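Extracellular solute-binding protein family 1 (Alicyclobacillus acidocaldarius subsp. acidocaldarius, PDB 4OVJ) probably captures a solute outside the cell, as the binding component of an ABC-type uptake system. Local coordinates at residues Lys46-Ala51 and Ile55-Glu60; Gln186-Trp191 and Gln197-Ala202; Tyr95-Gln100 and Gly123-Gly128. All coordinates share one frame; numbering follows the deposited sequence. Where two conformers were deposited one is given.

Interaction 1 (Lys46-Ala51 and Ile55-Glu60)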
ATOM      1  N   LYS A  46      -2.149   7.381 -25.221  1.00 10.19           N
ATOM      2  CA  LYS A  46      -1.512   7.526 -26.536  1.00 11.98           C
ATOM      3  C   LYS A  46      -1.072   6.172 -27.083  1.00 12.07           C
ATOM      4  O   LYS A  46      -1.323   5.852 -28.250  1.00 11.78           O
ATOM      5  CB  LYS A  46      -0.324   8.503 -26.482  1.00 13.08           C
ATOM      6  CG  LYS A  46       0.473   8.603 -27.785  1.00 15.46           C
ATOM      7  CD  LYS A  46       1.569   9.659 -27.714  1.00 17.78           C
ATOM      8  CE  LYS A  46       2.164   9.942 -29.090  1.00 21.25           C
ATOM      9  NZ  LYS A  46       3.288  10.907 -28.996  1.00 24.12           N
ATOM     10  N   ALA A  47      -0.421   5.372 -26.245  1.00 11.65           N
ATOM     11  CA  ALA A  47       0.034   4.051 -26.658  1.00 12.60           C
ATOM     12  C   ALA A  47      -1.143   3.145 -27.017  1.00 11.68           C
ATOM     13  O   ALA A  47      -1.107   2.417 -28.025  1.00 13.02           O
ATOM     14  CB  ALA A  47       0.898   3.430 -25.573  1.00 11.56           C
ATOM     15  N   PHE A  48      -2.208   3.212 -26.226  1.00 10.82           N
ATOM     16  CA  PHE A  48      -3.398   2.423 -26.510  1.00 10.83           C
ATOM     17  C   PHE A  48      -4.020   2.777 -27.856  1.00 11.13           C
ATOM     18  O   PHE A  48      -4.380   1.885 -28.634  1.00 11.80           O
ATOM     19  CB  PHE A  48      -4.464   2.606 -25.436  1.00  9.32           C
ATOM     20  CG  PHE A  48      -5.718   1.863 -25.737  1.00  8.54           C
ATOM     21  CD1 PHE A  48      -5.788   0.507 -25.527  1.00  8.98           C
ATOM     22  CD2 PHE A  48      -6.801   2.506 -26.316  1.00  9.24           C
ATOM     23  CE1 PHE A  48      -6.941  -0.197 -25.815  1.00  9.52           C
ATOM     24  CE2 PHE A  48      -7.953   1.809 -26.627  1.00  9.91           C
ATOM     25  CZ  PHE A  48      -8.025   0.452 -26.377  1.00 10.03           C
ATOM     26  N   GLU A  49      -4.194   4.074 -28.109  1.00 11.97           N
ATOM     27  CA  GLU A  49      -4.838   4.527 -29.338  1.00 12.10           C
ATOM     28  C   GLU A  49      -4.046   4.111 -30.596  1.00 12.92           C
ATOM     29  O   GLU A  49      -4.630   3.888 -31.652  1.00 12.77           O
ATOM     30  CB  GLU A  49      -5.107   6.038 -29.293  1.00 13.93           C
ATOM     31  CG  GLU A  49      -6.234   6.407 -28.312  1.00 14.77           C
ATOM     32  CD  GLU A  49      -6.713   7.856 -28.450  1.00 17.31           C
ATOM     33  OE1 GLU A  49      -5.873   8.777 -28.347  1.00 22.53           O
ATOM     34  OE2 GLU A  49      -7.942   8.074 -28.651  1.00 15.60           O
ATOM     35  N   LYS A  50      -2.726   4.005 -30.465  0.50 12.76           N
ATOM     36  CA  LYS A  50      -1.890   3.483 -31.545  0.50 14.25           C
ATOM     37  C   LYS A  50      -2.074   1.973 -31.708  0.50 14.08           C
ATOM     38  O   LYS A  50      -2.154   1.465 -32.829  0.50 15.66           O
ATOM     39  CB  LYS A  50      -0.419   3.795 -31.269  0.50 16.19           C
ATOM     40  CG  LYS A  50       0.536   3.136 -32.249  0.50 20.61           C
ATOM     41  CD  LYS A  50       1.952   3.666 -32.079  0.50 25.46           C
ATOM     42  CE  LYS A  50       2.907   3.046 -33.087  0.50 29.64           C
ATOM     43  NZ  LYS A  50       4.236   3.714 -33.058  0.50 32.44           N
ATOM     44  N   ALA A  51      -2.147   1.260 -30.589  1.00 13.30           N
ATOM     45  CA  ALA A  51      -2.257  -0.206 -30.611  1.00 13.91           C
ATOM     46  C   ALA A  51      -3.632  -0.709 -31.052  1.00 13.83           C
ATOM     47  O   ALA A  51      -3.739  -1.779 -31.673  1.00 14.17           O
ATOM     48  CB  ALA A  51      -1.925  -0.775 -29.253  1.00 16.56           C
ATOM     49  N   ILE A  55     -10.485   2.086 -31.582  1.00 10.52           N
ATOM     50  CA  ILE A  55     -11.058   2.537 -30.321  1.00  9.63           C
ATOM     51  C   ILE A  55     -10.462   3.901 -29.994  1.00  9.49           C
ATOM     52  O   ILE A  55      -9.257   4.027 -29.739  1.00 13.48           O
ATOM     53  CB  ILE A  55     -10.784   1.539 -29.175  1.00 10.39           C
ATOM     54  CG1 ILE A  55     -11.322   0.151 -29.539  1.00 10.14           C
ATOM     55  CG2 ILE A  55     -11.435   2.032 -27.876  1.00 11.00           C
ATOM     56  CD1 ILE A  55     -10.880  -0.983 -28.613  1.00 11.60           C
ATOM     57  N   HIS A  56     -11.305   4.923 -29.984  1.00  7.80           N
ATOM     58  CA  HIS A  56     -10.899   6.214 -29.472  1.00  8.31           C
ATOM     59  C   HIS A  56     -11.105   6.266 -27.961  1.00  8.72           C
ATOM     60  O   HIS A  56     -12.094   5.741 -27.432  1.00  9.59           O
ATOM     61  CB  HIS A  56     -11.747   7.332 -30.056  1.00  9.08           C
ATOM     62  CG  HIS A  56     -11.705   7.443 -31.546  1.00 10.13           C
ATOM     63  ND1 HIS A  56     -10.543   7.661 -32.248  1.00 11.17           N
ATOM     64  CD2 HIS A  56     -12.704   7.478 -32.453  1.00  9.76           C
ATOM     65  CE1 HIS A  56     -10.820   7.775 -33.534  1.00 10.36           C
ATOM     66  NE2 HIS A  56     -12.126   7.667 -33.682  1.00  9.07           N
ATOM     67  N   ILE A  57     -10.185   6.918 -27.275  1.00  8.59           N
ATOM     68  CA  ILE A  57     -10.338   7.214 -25.865  1.00  9.32           C
ATOM     69  C   ILE A  57     -10.514   8.718 -25.692  1.00  9.56           C
ATOM     70  O   ILE A  57      -9.688   9.517 -26.151  1.00 12.25           O
ATOM     71  CB  ILE A  57      -9.121   6.747 -25.048  1.00 10.01           C
ATOM     72  CG1 ILE A  57      -8.877   5.257 -25.256  1.00 10.22           C
ATOM     73  CG2 ILE A  57      -9.330   7.073 -23.573  1.00 10.94           C
ATOM     74  CD1 ILE A  57     -10.018   4.363 -24.810  1.00 10.32           C
ATOM     75  N   GLN A  58     -11.619   9.087 -25.048  1.00  9.02           N
ATOM     76  CA  GLN A  58     -11.875  10.450 -24.678  1.00  9.70           C
ATOM     77  C   GLN A  58     -11.621  10.590 -23.185  1.00  9.03           C
ATOM     78  O   GLN A  58     -12.420  10.142 -22.366  1.00  8.88           O
ATOM     79  CB  GLN A  58     -13.313  10.801 -25.034  1.00 11.07           C
ATOM     80  CG  GLN A  58     -13.697  12.218 -24.701  1.00 13.45           C
ATOM     81  CD  GLN A  58     -15.125  12.535 -25.091  1.00 15.68           C
ATOM     82  OE1 GLN A  58     -15.669  11.960 -26.027  1.00 15.56           O
ATOM     83  NE2 GLN A  58     -15.738  13.459 -24.367  1.00 20.29           N
ATOM     84  N   THR A  59     -10.504  11.212 -22.820  1.00  9.54           N
ATOM     85  CA  THR A  59     -10.173  11.353 -21.408  1.00 10.47           C
ATOM     86  C   THR A  59     -11.022  12.427 -20.746  1.00 11.42           C
ATOM     87  O   THR A  59     -11.387  13.427 -21.369  1.00 13.26           O
ATOM     88  CB  THR A  59      -8.683  11.639 -21.188  1.00 11.94           C
ATOM     89  OG1 THR A  59      -8.309  12.852 -21.859  1.00 14.53           O
ATOM     90  CG2 THR A  59      -7.857  10.486 -21.705  1.00 13.52           C
ATOM     91  N   GLU A  60     -11.348  12.184 -19.479  1.00 11.61           N
ATOM     92  CA  GLU A  60     -12.077  13.108 -18.640  1.00 13.16           C
ATOM     93  C   GLU A  60     -11.280  13.206 -17.332  1.00 13.46           C
ATOM     94  O   GLU A  60     -11.654  12.653 -16.301  1.00 14.21           O
ATOM     95  CB  GLU A  60     -13.503  12.600 -18.403  1.00 15.85           C
ATOM     96  CG  GLU A  60     -14.350  12.519 -19.672  1.00 19.63           C
ATOM     97  CD  GLU A  60     -15.781  12.059 -19.411  1.00 25.58           C
ATOM     98  OE1 GLU A  60     -16.089  11.650 -18.273  1.00 31.14           O
ATOM     99  OE2 GLU A  60     -16.606  12.105 -20.350  1.00 33.92           O
TER
HETATM  100  O   HOH W   1      -7.952   7.442 -31.459  1.00 16.20           O
HETATM  101  O   HOH W   2      -7.309   4.956 -31.688  1.00 17.96           O
HETATM  102  O   HOH W   3      -6.934  11.172 -26.751  1.00 48.22           O
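Glu49 reaches from the last turns of its helix to the following strand and takes the backbone N-H of Ile57 on its carboxylate: Ile57 N lies 2.9 Å from Glu49 OE2, and the bond is nearly straight, 170° at the hydrogen. The amide comes in from above the carboxylate plane, 36° out of it. Beside this bond the apolar half of the contact is carried by Phe48. Its CE2 edge meets the methyl CG2 of Ile55 at 3.7 Å, close to the ring plane, while CD2 comes within 3.6 Å of CG1 of Ile57, whose side chain crosses that of Phe48 at about a right angle. The ring gets there because CG lies anti to the backbone N (chi1 177°), which carries it off the helix toward the strand.

Waters fill out the polar side. One donates to both Glu49 OE1 and Ile57 O, tying the second carboxylate oxygen to the strand residue that OE2 already grips. Another is 2.7 Å from ND1 of His56, in the plane of the imidazole, and gives OE2 of Glu49 a weak bond. With partners on both oxygens the carboxylate is probably restrained in its rotation, chiefly by the Ile57 N-H.

The segments 46-51 and 55-60 run nearly antiparallel, their axes 8.0 Å apart, within the second half of the beta-alpha-beta unit made by strand 25-31, helix 35-51 and strand 55-61. Strand 55-61 pairs in parallel with strand 25-31, and helix 307-319 packs against the apolar side, its Phe313 and Phe316 meeting the Phe48 ring edge-to-face.

Interaction 2 (Gln186-Trp191 and Gln197-Ala202)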
ATOM      1  N   GLN A 186      -0.541   2.030  11.246  1.00  9.00           N
ATOM      2  CA  GLN A 186      -0.565   0.996  10.226  1.00  9.46           C
ATOM      3  C   GLN A 186       0.440  -0.137  10.489  1.00  9.20           C
ATOM      4  O   GLN A 186       0.155  -1.291  10.157  1.00  9.02           O
ATOM      5  CB  GLN A 186      -0.442   1.596   8.820  1.00 11.07           C
ATOM      6  CG  GLN A 186      -1.617   2.509   8.428  1.00 12.99           C
ATOM      7  CD  GLN A 186      -2.977   1.821   8.458  1.00 14.27           C
ATOM      8  OE1 GLN A 186      -3.083   0.611   8.265  1.00 15.50           O
ATOM      9  NE2 GLN A 186      -4.029   2.595   8.704  1.00 17.45           N
ATOM     10  N   THR A 187       1.593   0.121  11.112  1.00  8.30           N
ATOM     11  CA  THR A 187       2.426  -1.038  11.482  1.00  8.78           C
ATOM     12  C   THR A 187       1.783  -1.824  12.623  1.00  8.11           C
ATOM     13  O   THR A 187       1.936  -3.041  12.699  1.00  7.96           O
ATOM     14  CB  THR A 187       3.888  -0.727  11.837  1.00  9.15           C
ATOM     15  OG1 THR A 187       3.967   0.062  13.027  1.00  9.76           O
ATOM     16  CG2 THR A 187       4.599  -0.049  10.687  1.00 10.48           C
ATOM     17  N   PHE A 188       1.072  -1.139  13.516  1.00  6.97           N
ATOM     18  CA  PHE A 188       0.277  -1.857  14.486  1.00  6.67           C
ATOM     19  C   PHE A 188      -0.803  -2.719  13.791  1.00  6.62           C
ATOM     20  O   PHE A 188      -1.078  -3.841  14.213  1.00  7.01           O
ATOM     21  CB  PHE A 188      -0.364  -0.948  15.538  1.00  6.57           C
ATOM     22  CG  PHE A 188      -1.215  -1.715  16.491  1.00  6.90           C
ATOM     23  CD1 PHE A 188      -0.658  -2.713  17.272  1.00  7.05           C
ATOM     24  CD2 PHE A 188      -2.582  -1.515  16.543  1.00  7.73           C
ATOM     25  CE1 PHE A 188      -1.441  -3.498  18.090  1.00  8.09           C
ATOM     26  CE2 PHE A 188      -3.370  -2.285  17.378  1.00  8.15           C
ATOM     27  CZ  PHE A 188      -2.802  -3.278  18.153  1.00  8.12           C
ATOM     28  N   GLY A 189      -1.398  -2.202  12.718  1.00  6.30           N
ATOM     29  CA  GLY A 189      -2.357  -2.970  11.938  1.00  6.79           C
ATOM     30  C   GLY A 189      -1.811  -4.315  11.482  1.00  6.73           C
ATOM     31  O   GLY A 189      -2.496  -5.324  11.542  1.00  7.67           O
ATOM     32  N   TYR A 190      -0.561  -4.306  11.045  1.00  6.47           N
ATOM     33  CA  TYR A 190       0.166  -5.509  10.653  1.00  6.87           C
ATOM     34  C   TYR A 190       0.294  -6.493  11.823  1.00  6.19           C
ATOM     35  O   TYR A 190      -0.062  -7.659  11.699  1.00  6.42           O
ATOM     36  CB  TYR A 190       1.532  -5.101  10.093  1.00  6.67           C
ATOM     37  CG  TYR A 190       2.445  -6.233   9.718  1.00  7.13           C
ATOM     38  CD1 TYR A 190       2.296  -6.916   8.519  1.00  7.48           C
ATOM     39  CD2 TYR A 190       3.478  -6.614  10.565  1.00  7.77           C
ATOM     40  CE1 TYR A 190       3.151  -7.959   8.191  1.00  7.76           C
ATOM     41  CE2 TYR A 190       4.328  -7.650  10.245  1.00  8.14           C
ATOM     42  CZ  TYR A 190       4.166  -8.311   9.054  1.00  7.12           C
ATOM     43  OH  TYR A 190       5.004  -9.341   8.740  1.00  7.53           O
ATOM     44  N   TRP A 191       0.739  -6.002  12.970  1.00  6.16           N
ATOM     45  CA  TRP A 191       0.805  -6.783  14.208  1.00  6.79           C
ATOM     46  C   TRP A 191      -0.546  -7.346  14.626  1.00  6.66           C
ATOM     47  O   TRP A 191      -0.653  -8.522  14.966  1.00  6.37           O
ATOM     48  CB  TRP A 191       1.381  -5.892  15.322  1.00  7.01           C
ATOM     49  CG  TRP A 191       1.581  -6.544  16.661  1.00  7.69           C
ATOM     50  CD1 TRP A 191       0.645  -6.727  17.624  1.00  7.71           C
ATOM     51  CD2 TRP A 191       2.812  -7.043  17.195  1.00  7.99           C
ATOM     52  NE1 TRP A 191       1.209  -7.322  18.726  1.00  7.96           N
ATOM     53  CE2 TRP A 191       2.541  -7.520  18.492  1.00  7.73           C
ATOM     54  CE3 TRP A 191       4.126  -7.102  16.713  1.00  9.11           C
ATOM     55  CZ2 TRP A 191       3.531  -8.070  19.311  1.00  8.48           C
ATOM     56  CZ3 TRP A 191       5.116  -7.663  17.530  1.00 10.33           C
ATOM     57  CH2 TRP A 191       4.806  -8.139  18.805  1.00  9.73           C
ATOM     58  N   GLN A 197      -6.498 -10.427  14.637  1.00  9.93           N
ATOM     59  CA  GLN A 197      -7.309  -9.250  14.948  1.00  9.25           C
ATOM     60  C   GLN A 197      -7.119  -8.196  13.849  1.00  9.19           C
ATOM     61  O   GLN A 197      -6.474  -8.462  12.816  1.00  9.90           O
ATOM     62  CB  GLN A 197      -6.940  -8.757  16.348  1.00  9.56           C
ATOM     63  CG  GLN A 197      -7.347  -9.769  17.412  1.00 10.87           C
ATOM     64  CD  GLN A 197      -6.837  -9.471  18.800  1.00 11.56           C
ATOM     65  OE1 GLN A 197      -6.284  -8.409  19.070  1.00 12.21           O
ATOM     66  NE2 GLN A 197      -7.026 -10.426  19.700  1.00 15.39           N
ATOM     67  N   HIS A 198      -7.714  -7.023  14.037  1.00  8.86           N
ATOM     68  CA  HIS A 198      -7.704  -5.974  13.022  1.00  9.47           C
ATOM     69  C   HIS A 198      -7.770  -4.634  13.703  1.00  9.39           C
ATOM     70  O   HIS A 198      -8.238  -4.551  14.822  1.00 10.22           O
ATOM     71  CB  HIS A 198      -8.920  -6.117  12.093  1.00 10.92           C
ATOM     72  CG  HIS A 198      -9.012  -7.459  11.444  1.00 12.34           C
ATOM     73  ND1 HIS A 198      -9.714  -8.508  11.999  1.00 15.94           N
ATOM     74  CD2 HIS A 198      -8.445  -7.941  10.317  1.00 14.05           C
ATOM     75  CE1 HIS A 198      -9.588  -9.576  11.230  1.00 16.20           C
ATOM     76  NE2 HIS A 198      -8.818  -9.259  10.206  1.00 18.13           N
ATOM     77  N   LEU A 199      -7.353  -3.569  13.024  1.00  9.80           N
ATOM     78  CA  LEU A 199      -7.536  -2.237  13.596  1.00  9.22           C
ATOM     79  C   LEU A 199      -9.008  -2.009  13.945  1.00 10.06           C
ATOM     80  O   LEU A 199      -9.318  -1.509  15.022  1.00  9.58           O
ATOM     81  CB  LEU A 199      -7.046  -1.145  12.650  1.00  8.90           C
ATOM     82  CG  LEU A 199      -5.533  -1.181  12.371  1.00  9.13           C
ATOM     83  CD1 LEU A 199      -5.139  -0.071  11.409  1.00  9.75           C
ATOM     84  CD2 LEU A 199      -4.730  -1.096  13.653  1.00  9.29           C
ATOM     85  N   TYR A 200      -9.898  -2.369  13.025  1.00 10.49           N
ATOM     86  CA  TYR A 200     -11.341  -2.186  13.222  1.00 10.64           C
ATOM     87  C   TYR A 200     -12.082  -3.483  13.034  1.00 11.80           C
ATOM     88  O   TYR A 200     -11.614  -4.390  12.357  1.00 10.70           O
ATOM     89  CB  TYR A 200     -11.899  -1.172  12.228  1.00 10.67           C
ATOM     90  CG  TYR A 200     -11.207   0.156  12.257  1.00 10.22           C
ATOM     91  CD1 TYR A 200     -11.511   1.083  13.229  1.00 11.99           C
ATOM     92  CD2 TYR A 200     -10.225   0.481  11.319  1.00 10.62           C
ATOM     93  CE1 TYR A 200     -10.880   2.307  13.274  1.00 12.90           C
ATOM     94  CE2 TYR A 200      -9.584   1.704  11.359  1.00 12.40           C
ATOM     95  CZ  TYR A 200      -9.920   2.616  12.342  1.00 12.83           C
ATOM     96  OH  TYR A 200      -9.302   3.840  12.406  1.00 16.17           O
ATOM     97  N   ASN A 201     -13.266  -3.576  13.612  1.00 13.67           N
ATOM     98  CA  ASN A 201     -14.163  -4.633  13.184  1.00 15.84           C
ATOM     99  C   ASN A 201     -14.642  -4.322  11.746  1.00 17.59           C
ATOM    100  O   ASN A 201     -14.369  -3.240  11.193  1.00 16.76           O
ATOM    101  CB  ASN A 201     -15.290  -4.879  14.204  1.00 17.28           C
ATOM    102  CG  ASN A 201     -16.260  -3.723  14.316  1.00 19.33           C
ATOM    103  OD1 ASN A 201     -16.142  -2.721  13.623  1.00 17.09           O
ATOM    104  ND2 ASN A 201     -17.250  -3.873  15.197  1.00 21.05           N
ATOM    105  N   ALA A 202     -15.303  -5.283  11.117  1.00 22.30           N
ATOM    106  CA  ALA A 202     -15.608  -5.186   9.682  1.00 24.91           C
ATOM    107  C   ALA A 202     -16.445  -3.954   9.299  1.00 27.85           C
ATOM    108  O   ALA A 202     -16.248  -3.374   8.227  1.00 29.69           O
ATOM    109  CB  ALA A 202     -16.295  -6.456   9.209  1.00 30.03           C
TER
HETATM  110  O   HOH W   4      -5.691  -4.467  10.827  1.00 16.22           O
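Leu199 turns both methyls to segment 186-191: CD2 to Gly189 and Phe188, CD1 to Gln186. CD2 sits 3.5 Å from Gly189 CA and, at 3.6 Å, against CD2 of the Phe188 ring; the side chains of Leu199 and Phe188 slide past each other in opposite directions. With CG anti to its own carbonyl carbon (chi1 -64°) and chi2 extended at 179°, the leucine puts its branch point 3.7 Å from the same Gly189 CA, a close approach that the lack of a side chain on Gly189 allows. Its CD1 faces the amide of Gln186, 3.8 Å from OE1, because the glutamine chain folds back at chi2 (-59°) and crosses the leucine at about a right angle.

The chain turns a corner at Leu199, in a buried contact where the loop after helix 185-194 folds back on that helix, within a fold of the bacterial solute-binding protein family; the backbone of Leu199 also bonds to Gly208. With an alanine here, a gap would probably open over Gly189, and CD2 of the Phe188 ring would lose its methyl partner. One water accepts from Leu199 N at 2.9 Å and gives Gly189 O a weak bond. Phe188 also touches Thr213 and Leu214 of helix 211-226.

Interaction 3 (Tyr95-Gln100 and Gly123-Gly128)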
ATOM      1  N   TYR A  95     -20.314   2.740  -5.042  1.00 12.26           N
ATOM      2  CA  TYR A  95     -20.604   2.678  -6.478  1.00 10.77           C
ATOM      3  C   TYR A  95     -21.117   1.293  -6.900  1.00 10.02           C
ATOM      4  O   TYR A  95     -22.055   1.186  -7.691  1.00 11.54           O
ATOM      5  CB  TYR A  95     -19.372   3.088  -7.293  1.00 11.36           C
ATOM      6  CG  TYR A  95     -19.209   4.591  -7.367  1.00 10.61           C
ATOM      7  CD1 TYR A  95     -18.519   5.286  -6.391  1.00 12.02           C
ATOM      8  CD2 TYR A  95     -19.781   5.321  -8.396  1.00 12.94           C
ATOM      9  CE1 TYR A  95     -18.374   6.668  -6.451  1.00 12.29           C
ATOM     10  CE2 TYR A  95     -19.649   6.699  -8.456  1.00 14.63           C
ATOM     11  CZ  TYR A  95     -18.951   7.368  -7.479  1.00 13.39           C
ATOM     12  OH  TYR A  95     -18.832   8.738  -7.528  1.00 15.79           O
ATOM     13  N   ALA A  96     -20.515   0.245  -6.347  1.00 10.57           N
ATOM     14  CA  ALA A  96     -20.878  -1.133  -6.673  1.00 10.40           C
ATOM     15  C   ALA A  96     -22.291  -1.452  -6.212  1.00 11.89           C
ATOM     16  O   ALA A  96     -23.066  -2.024  -6.962  1.00 12.34           O
ATOM     17  CB  ALA A  96     -19.900  -2.111  -6.040  1.00 11.91           C
ATOM     18  N   LYS A  97     -22.613  -1.072  -4.980  1.00 12.21           N
ATOM     19  CA  LYS A  97     -23.917  -1.402  -4.405  1.00 14.96           C
ATOM     20  C   LYS A  97     -25.057  -0.662  -5.080  1.00 15.77           C
ATOM     21  O   LYS A  97     -26.184  -1.177  -5.148  1.00 16.72           O
ATOM     22  CB  LYS A  97     -23.900  -1.157  -2.895  1.00 17.59           C
ATOM     23  CG  LYS A  97     -23.053  -2.227  -2.227  1.00 23.31           C
ATOM     24  CD  LYS A  97     -23.184  -2.276  -0.722  1.00 28.94           C
ATOM     25  CE  LYS A  97     -22.693  -3.634  -0.230  1.00 31.75           C
ATOM     26  NZ  LYS A  97     -22.071  -3.566   1.112  1.00 35.28           N
ATOM     27  N   GLU A  98     -24.762   0.527  -5.602  1.00 13.02           N
ATOM     28  CA  GLU A  98     -25.753   1.297  -6.349  1.00 16.24           C
ATOM     29  C   GLU A  98     -25.986   0.709  -7.728  1.00 14.10           C
ATOM     30  O   GLU A  98     -26.946   1.063  -8.386  1.00 18.08           O
ATOM     31  CB  GLU A  98     -25.300   2.740  -6.535  1.00 20.53           C
ATOM     32  CG  GLU A  98     -25.482   3.649  -5.338  1.00 24.59           C
ATOM     33  CD  GLU A  98     -25.154   5.087  -5.683  1.00 35.72           C
ATOM     34  OE1 GLU A  98     -25.214   5.440  -6.888  1.00 44.31           O
ATOM     35  OE2 GLU A  98     -24.829   5.863  -4.758  1.00 52.03           O
ATOM     36  N   GLY A  99     -25.093  -0.161  -8.189  1.00 11.69           N
ATOM     37  CA  GLY A  99     -25.228  -0.753  -9.508  1.00 11.32           C
ATOM     38  C   GLY A  99     -24.575   0.028 -10.639  1.00 10.73           C
ATOM     39  O   GLY A  99     -24.915  -0.151 -11.799  1.00 10.54           O
ATOM     40  N   GLN A 100     -23.597   0.861 -10.305  1.00  9.92           N
ATOM     41  CA  GLN A 100     -22.952   1.718 -11.294  1.00  8.97           C
ATOM     42  C   GLN A 100     -21.717   1.068 -11.944  1.00  8.20           C
ATOM     43  O   GLN A 100     -21.171   1.612 -12.896  1.00  8.00           O
ATOM     44  CB  GLN A 100     -22.533   3.043 -10.655  1.00 10.88           C
ATOM     45  CG  GLN A 100     -23.661   3.789  -9.960  1.00 13.72           C
ATOM     46  CD  GLN A 100     -24.736   4.284 -10.904  1.00 14.73           C
ATOM     47  OE1 GLN A 100     -24.739   3.980 -12.083  1.00 14.96           O
ATOM     48  NE2 GLN A 100     -25.661   5.066 -10.374  1.00 20.64           N
ATOM     49  N   GLY A 123     -11.047  -5.873  -4.850  1.00  9.54           N
ATOM     50  CA  GLY A 123     -12.036  -5.303  -5.766  1.00  9.58           C
ATOM     51  C   GLY A 123     -13.398  -5.974  -5.689  1.00 10.41           C
ATOM     52  O   GLY A 123     -14.306  -5.606  -6.430  1.00 10.82           O
ATOM     53  N   TYR A 124     -13.541  -6.965  -4.803  1.00 11.51           N
ATOM     54  CA  TYR A 124     -14.795  -7.710  -4.664  1.00 12.12           C
ATOM     55  C   TYR A 124     -15.755  -7.017  -3.700  1.00 13.91           C
ATOM     56  O   TYR A 124     -15.359  -6.508  -2.649  1.00 15.19           O
ATOM     57  CB  TYR A 124     -14.561  -9.157  -4.208  1.00 13.20           C
ATOM     58  CG  TYR A 124     -14.374 -10.150  -5.324  1.00 14.37           C
ATOM     59  CD1 TYR A 124     -13.159 -10.275  -5.976  1.00 15.77           C
ATOM     60  CD2 TYR A 124     -15.423 -10.987  -5.721  1.00 16.74           C
ATOM     61  CE1 TYR A 124     -12.983 -11.192  -6.995  1.00 16.61           C
ATOM     62  CE2 TYR A 124     -15.257 -11.910  -6.740  1.00 19.52           C
ATOM     63  CZ  TYR A 124     -14.033 -12.011  -7.373  1.00 17.81           C
ATOM     64  OH  TYR A 124     -13.865 -12.914  -8.389  1.00 22.61           O
ATOM     65  N   ILE A 125     -17.020  -6.990  -4.092  1.00 14.22           N
ATOM     66  CA  ILE A 125     -18.105  -6.546  -3.224  1.00 15.08           C
ATOM     67  C   ILE A 125     -19.210  -7.591  -3.400  1.00 17.58           C
ATOM     68  O   ILE A 125     -19.639  -7.854  -4.517  1.00 16.63           O
ATOM     69  CB  ILE A 125     -18.621  -5.148  -3.622  1.00 16.00           C
ATOM     70  CG1 ILE A 125     -17.512  -4.077  -3.559  1.00 16.74           C
ATOM     71  CG2 ILE A 125     -19.788  -4.730  -2.735  1.00 17.20           C
ATOM     72  CD1 ILE A 125     -17.049  -3.724  -2.156  1.00 19.39           C
ATOM     73  N   ASP A 126     -19.641  -8.216  -2.308  1.00 22.82           N
ATOM     74  CA  ASP A 126     -20.745  -9.195  -2.358  1.00 27.94           C
ATOM     75  C   ASP A 126     -20.686 -10.160  -3.549  1.00 25.98           C
ATOM     76  O   ASP A 126     -21.672 -10.317  -4.282  1.00 25.50           O
ATOM     77  CB  ASP A 126     -22.090  -8.460  -2.386  1.00 33.99           C
ATOM     78  CG  ASP A 126     -22.325  -7.612  -1.150  1.00 38.99           C
ATOM     79  OD1 ASP A 126     -21.753  -7.924  -0.084  1.00 46.55           O
ATOM     80  OD2 ASP A 126     -23.096  -6.633  -1.253  1.00 53.20           O
ATOM     81  N   GLY A 127     -19.525 -10.777  -3.754  1.00 22.53           N
ATOM     82  CA  GLY A 127     -19.367 -11.830  -4.758  1.00 21.92           C
ATOM     83  C   GLY A 127     -19.070 -11.384  -6.180  1.00 16.58           C
ATOM     84  O   GLY A 127     -18.769 -12.214  -7.036  1.00 16.52           O
ATOM     85  N   GLY A 128     -19.157 -10.085  -6.445  1.00 13.92           N
ATOM     86  CA  GLY A 128     -18.849  -9.544  -7.771  1.00 13.26           C
ATOM     87  C   GLY A 128     -17.518  -8.827  -7.718  1.00 12.76           C
ATOM     88  O   GLY A 128     -17.121  -8.331  -6.651  1.00 11.69           O
TER
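Lys97 CG lies anti to its carbonyl carbon (chi1 -72°), and the chain then runs out almost fully extended until it bends at chi4 (148°); this lays its aliphatic length across the methyl CG2 of Ile125, with CE 4.0 Å from it. Ile125 is turned to suit: CG2 is anti to the backbone N and CG1 stands beside it (chi1 -59°), which points the branches at different partners: CG2 at the lysine, CG1 at the methyl of Ala96, 4.0 Å from Ala96 CB.

Next along the chain, Asp126 sends OD2 to within 3.2 Å of Lys97 CE, nearer than to the ammonium itself: Asp126 OD2 and Lys97 NZ are 4.0 Å apart, too far for a salt bridge. Lys97 NZ has its salt bridge instead with Asp93, one turn earlier in helix 92-98.

Ile125 opens a type I' beta turn, the tight turn of a beta hairpin, that leads through Asp126 and Gly127 to Gly128 and joins strand 124-125 to strand 128-144; the helix finishes in a Schellman motif at Gly99. Tyr130 of strand 128-144 touches both Ala96 and Ile125. At this exposed site the holding is mainly apolar, and the carboxylate of Asp126 probably adds a long-range attraction to the lysine and little directional grip.

How the interactions relate
From the N terminus, interaction 1 comes first, closing the short loop between helix 35-51 and strand 55-61. Interaction 3 follows and closes a longer one, bringing the end of helix 92-98 against the turn before strand 128-144. Interaction 2 comes last, folding the chain after helix 185-194 back onto that helix. The three lie in series, none nested in or crossing another. Interactions 1 and 3 both reach the same mixed sheet, with nearest atoms about 11 Å apart. Interaction 2 lies across the chain's centre from interaction 1, their centres about 41 Å apart, and its helix is linked to strand 128-144 through Tyr139.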